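Local atomic coordinates of PT26-6P (Thermococcus sp., PDB entry 2WB7), a protein that is of unknown function but is encoded by a family of euryarchaeal mobile extrachromosomal elements and combines two immunoglobulin-like domains with a helical domain. Residues Gly349-His354 / Ala495-Asn500; Pro379-Leu384 / Leu503-Ile508. All blocks are in the same frame, centred on the assembly; numbering follows the deposited sequence.

Interaction 1 of 2, residues Gly349-His354 / Ala495-Asn500; sequences GTLDYH and ARKALN
The guanidinium of Arg496 presents one edge to Leu351 O, and the imidazole of His354 has Asp352 at its own edge, in the ring plane, with Asp352 OD2 3.4 Å from His354 CD2. Both flat groups lie where strand 350-364 of the second immunoglobulin-like domain meets the C-terminal end of helix 471-499 of the helical domain. Leu351 and Asp352 here form a classic beta bulge opposite Val313 of the neighbouring strand. The axes of 350-354 and 495-499 cross nearly at right angles (96°), 9.3 Å apart at closest approach. Across this crossing Arg496 NH1 donates to a lone pair of Leu351 O at 3.0 Å, with a fairly straight N-H...O angle of 158°. The arginine reaches the carbonyl because CG stands anti to its backbone N and the chain bends at chi3. Arg496 and Leu351 meet tip to tip, Leu351 CD1 lying 3.6 Å from Arg496 NH1. The same methyl touches Asn500 CB at 3.8 Å, while Leu351 also packs on Val313. Asp352 takes the crowded first torsion, CG between the backbone N and the carbonyl carbon, and crosses Lys497 obliquely. Its carboxylate meets the extended aliphatic chain, and the ammonium has a salt bridge to Asp509 and a hydrogen bond to Val383 O. The opposite charges are near but beyond a salt bridge, Asp352 OD1 standing 4.4 Å from Lys497 NZ but 3.6 Å from Lys497 CG.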
# COMPACT_ATOMS: atom_id res chain seq x y z
N GLY A 349 -0.79 6.61 30.61
CA GLY A 349 -1.06 7.55 29.52
C GLY A 349 -0.92 6.88 28.16
O GLY A 349 -1.55 7.30 27.19
N THR A 350 -0.10 5.84 28.10
CA THR A 350 0.05 5.06 26.89
C THR A 350 -1.27 4.42 26.47
O THR A 350 -1.90 3.72 27.26
CB THR A 350 1.12 3.97 27.09
OG1 THR A 350 2.39 4.60 27.31
CG2 THR A 350 1.20 3.06 25.87
N LEU A 351 -1.69 4.67 25.24
CA LEU A 351 -2.92 4.05 24.71
C LEU A 351 -2.62 2.78 23.91
O LEU A 351 -3.18 1.72 24.17
CB LEU A 351 -3.67 5.03 23.81
CG LEU A 351 -4.97 4.48 23.23
CD1 LEU A 351 -6.03 4.35 24.31
CD2 LEU A 351 -5.50 5.32 22.09
N ASP A 352 -1.75 2.92 22.91
CA ASP A 352 -1.35 1.80 22.08
C ASP A 352 -0.17 2.23 21.22
O ASP A 352 0.35 3.32 21.40
CB ASP A 352 -2.51 1.34 21.20
CG ASP A 352 -2.95 2.40 20.18
OD1 ASP A 352 -4.17 2.58 19.99
OD2 ASP A 352 -2.09 3.04 19.53
N TYR A 353 0.23 1.37 20.29
CA TYR A 353 1.30 1.68 19.36
C TYR A 353 0.86 1.39 17.91
O TYR A 353 0.04 0.52 17.66
CB TYR A 353 2.52 0.83 19.66
CG TYR A 353 3.29 1.19 20.90
CD1 TYR A 353 2.79 0.91 22.16
CD2 TYR A 353 4.55 1.75 20.80
CE1 TYR A 353 3.52 1.22 23.30
CE2 TYR A 353 5.28 2.06 21.92
CZ TYR A 353 4.76 1.80 23.17
OH TYR A 353 5.50 2.11 24.27
N HIS A 354 1.45 2.13 16.97
CA HIS A 354 1.28 1.89 15.55
C HIS A 354 2.64 1.57 14.95
O HIS A 354 3.68 2.02 15.45
CB HIS A 354 0.72 3.14 14.86
CG HIS A 354 -0.73 3.38 15.11
ND1 HIS A 354 -1.64 3.59 14.08
CD2 HIS A 354 -1.44 3.46 16.26
CE1 HIS A 354 -2.84 3.77 14.59
NE2 HIS A 354 -2.75 3.71 15.91
N ALA A 495 -13.55 0.20 22.10
CA ALA A 495 -14.16 1.32 22.78
C ALA A 495 -13.11 2.22 23.42
O ALA A 495 -13.15 3.43 23.29
CB ALA A 495 -15.16 0.83 23.81
N ARG A 496 -12.15 1.60 24.11
CA ARG A 496 -11.11 2.33 24.81
C ARG A 496 -10.26 3.17 23.86
O ARG A 496 -9.91 4.31 24.17
CB ARG A 496 -10.22 1.36 25.59
CG ARG A 496 -9.08 2.02 26.37
CD ARG A 496 -8.17 1.01 27.10
NE ARG A 496 -7.53 0.05 26.19
CZ ARG A 496 -6.31 0.18 25.68
NH1 ARG A 496 -5.57 1.24 26.00
NH2 ARG A 496 -5.83 -0.74 24.85
N LYS A 497 -9.94 2.61 22.70
CA LYS A 497 -9.21 3.34 21.68
C LYS A 497 -10.06 4.44 21.07
O LYS A 497 -9.59 5.57 20.92
CB LYS A 497 -8.72 2.37 20.61
CG LYS A 497 -7.46 1.66 21.02
CD LYS A 497 -7.29 0.32 20.37
CE LYS A 497 -6.02 -0.33 20.90
NZ LYS A 497 -5.69 -1.58 20.16
N ALA A 498 -11.31 4.13 20.72
CA ALA A 498 -12.21 5.14 20.17
C ALA A 498 -12.28 6.35 21.10
O ALA A 498 -12.04 7.47 20.68
CB ALA A 498 -13.57 4.56 19.93
N LEU A 499 -12.58 6.11 22.37
CA LEU A 499 -12.65 7.19 23.36
C LEU A 499 -11.39 8.04 23.54
O LEU A 499 -11.48 9.15 24.03
CB LEU A 499 -13.01 6.62 24.73
CG LEU A 499 -14.45 6.16 24.91
CD1 LEU A 499 -14.56 5.45 26.25
CD2 LEU A 499 -15.41 7.36 24.80
N ASN A 500 -10.21 7.52 23.19
CA ASN A 500 -8.98 8.28 23.44
C ASN A 500 -8.19 8.72 22.23
O ASN A 500 -6.99 8.96 22.33
CB ASN A 500 -8.05 7.54 24.37
CG ASN A 500 -8.67 7.29 25.71
OD1 ASN A 500 -9.63 6.52 25.81
ND2 ASN A 500 -8.16 7.96 26.75

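Interaction 2 of 2, residues Pro379-Leu384 / Leu503-Ile508; sequences PMISVL and LEQAKI
Gln505 and Ile508, one helical turn apart, both extend from helix 503-523 to the backbone of 379-384, while selenomethionine 380 (Met380) comes across Ile508 obliquely. The Gln505 chain leaves with CG anti to the backbone N and continues extended, so that its amide end lies along the main chain of Ser382 and Val383. Gln505 CD is 3.7 Å from Ser382 CA, and Gln505 CG packs 4.0 Å from Ser382 CB. Ile508 splits its branches: CD1 sits 3.6 Å from Ile381 O, whereas Ile508 CG2 approaches Ser382 CB at 4.2 Å. Segment 379-384 runs from the end of strand 370-379, in the eight-stranded antiparallel sheet, toward the first helix of the helical domain. It is therefore part of the connection between the two domains, packed against the last helix of the chain. Met380 is the centre of an inverse gamma turn, closed by a weak bond from Ile381 N to Pro379 O. From this turn its side chain, bent at chi2 and chi3, brings CE to 3.9 Å from Ile508 CD1. An alanine in place of Gln505 would remove the side chain beyond CB and would probably loosen the packing against Ser382 and Val383. Ser382 OG, anti to its backbone N (chi1 170°), is hydrogen-bonded to Asp509 OD1, one residue beyond Ile508.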
# COMPACT_ATOMS: atom_id res chain seq x y z
N PRO A 379 1.50 -1.44 8.72
CA PRO A 379 0.98 -2.76 9.01
C PRO A 379 -0.27 -2.62 9.85
O PRO A 379 -0.25 -1.90 10.84
CB PRO A 379 2.08 -3.40 9.85
CG PRO A 379 3.32 -2.66 9.48
CD PRO A 379 2.87 -1.26 9.22
N MSE A 380 -1.35 -3.27 9.43
CA MSE A 380 -2.64 -3.09 10.09
C MSE A 380 -2.69 -3.89 11.38
O MSE A 380 -3.50 -4.80 11.54
CB MSE A 380 -3.75 -3.48 9.13
CG MSE A 380 -3.82 -2.57 7.91
SE MSE A 380 -4.41 -0.83 8.44
CE MSE A 380 -6.26 -1.33 8.40
N ILE A 381 -1.79 -3.57 12.30
CA ILE A 381 -1.70 -4.31 13.54
C ILE A 381 -2.62 -3.67 14.56
O ILE A 381 -3.24 -2.64 14.30
CB ILE A 381 -0.25 -4.35 14.10
CG1 ILE A 381 0.33 -2.94 14.28
CG2 ILE A 381 0.65 -5.16 13.21
CD1 ILE A 381 0.36 -2.43 15.74
N SER A 382 -2.73 -4.29 15.72
CA SER A 382 -3.39 -3.66 16.83
C SER A 382 -2.69 -4.10 18.11
O SER A 382 -2.35 -5.28 18.26
CB SER A 382 -4.85 -4.06 16.89
OG SER A 382 -5.42 -3.63 18.12
N VAL A 383 -2.44 -3.16 19.00
CA VAL A 383 -1.82 -3.51 20.26
C VAL A 383 -2.88 -3.60 21.33
O VAL A 383 -3.57 -2.63 21.58
CB VAL A 383 -0.76 -2.52 20.66
CG1 VAL A 383 -0.19 -2.92 21.99
CG2 VAL A 383 0.33 -2.44 19.57
N LEU A 384 -3.04 -4.77 21.92
CA LEU A 384 -4.09 -4.99 22.92
C LEU A 384 -3.59 -4.72 24.32
O LEU A 384 -2.38 -4.76 24.59
CB LEU A 384 -4.60 -6.43 22.84
CG LEU A 384 -5.15 -6.87 21.49
CD1 LEU A 384 -5.28 -8.35 21.47
CD2 LEU A 384 -6.48 -6.23 21.23
N LEU A 503 -9.33 6.17 16.60
CA LEU A 503 -10.47 5.50 16.02
C LEU A 503 -10.07 4.52 14.92
O LEU A 503 -10.78 3.54 14.64
CB LEU A 503 -11.45 6.54 15.50
CG LEU A 503 -12.69 6.02 14.79
CD1 LEU A 503 -13.44 4.92 15.61
CD2 LEU A 503 -13.60 7.22 14.45
N GLU A 504 -8.93 4.76 14.28
CA GLU A 504 -8.47 3.86 13.23
C GLU A 504 -8.19 2.50 13.81
O GLU A 504 -8.76 1.50 13.36
CB GLU A 504 -7.21 4.39 12.55
CG GLU A 504 -7.35 5.80 11.97
CD GLU A 504 -6.86 6.91 12.93
OE1 GLU A 504 -6.70 6.64 14.16
OE2 GLU A 504 -6.66 8.07 12.46
N GLN A 505 -7.31 2.44 14.81
CA GLN A 505 -6.99 1.15 15.42
C GLN A 505 -8.22 0.52 16.09
O GLN A 505 -8.35 -0.71 16.15
CB GLN A 505 -5.80 1.25 16.38
CG GLN A 505 -5.24 -0.12 16.75
CD GLN A 505 -3.87 -0.06 17.38
OE1 GLN A 505 -2.87 0.27 16.72
NE2 GLN A 505 -3.80 -0.42 18.66
N ALA A 506 -9.13 1.37 16.57
CA ALA A 506 -10.40 0.94 17.12
C ALA A 506 -11.21 0.15 16.11
O ALA A 506 -11.88 -0.82 16.45
CB ALA A 506 -11.18 2.14 17.57
N LYS A 507 -11.15 0.56 14.85
CA LYS A 507 -11.96 -0.10 13.83
C LYS A 507 -11.40 -1.47 13.50
O LYS A 507 -12.13 -2.39 13.12
CB LYS A 507 -12.06 0.77 12.58
CG LYS A 507 -12.86 2.04 12.78
CD LYS A 507 -12.83 2.90 11.51
CE LYS A 507 -14.16 3.62 11.30
NZ LYS A 507 -14.14 4.44 10.05
N ILE A 508 -10.10 -1.62 13.65
CA ILE A 508 -9.50 -2.93 13.48
C ILE A 508 -9.99 -3.88 14.59
O ILE A 508 -10.52 -4.98 14.32
CB ILE A 508 -7.97 -2.86 13.47
CG1 ILE A 508 -7.48 -2.18 12.18
CG2 ILE A 508 -7.41 -4.25 13.61
CD1 ILE A 508 -6.09 -1.61 12.27

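In the fold
Interactions 1 and 2 lie about 9 Å apart, centre to centre, and alternate along the chain: the two segments from the immunoglobulin-like domain come first, then those from the consecutive helices 471-499 and 503-523. Lys497 of interaction 1 joins them directly, its NZ standing 2.8 Å from Val383 O of interaction 2, a probable hydrogen bond. Asp509 serves both contacts as well, through Lys497 NZ and Ser382 OG. In the other direction, the side chain of Gln505 touches Asp352 and His354, and Tyr353 packs on Val383. The sheet and the interdomain connection are thus held against one helical pair, at a buried domain interface.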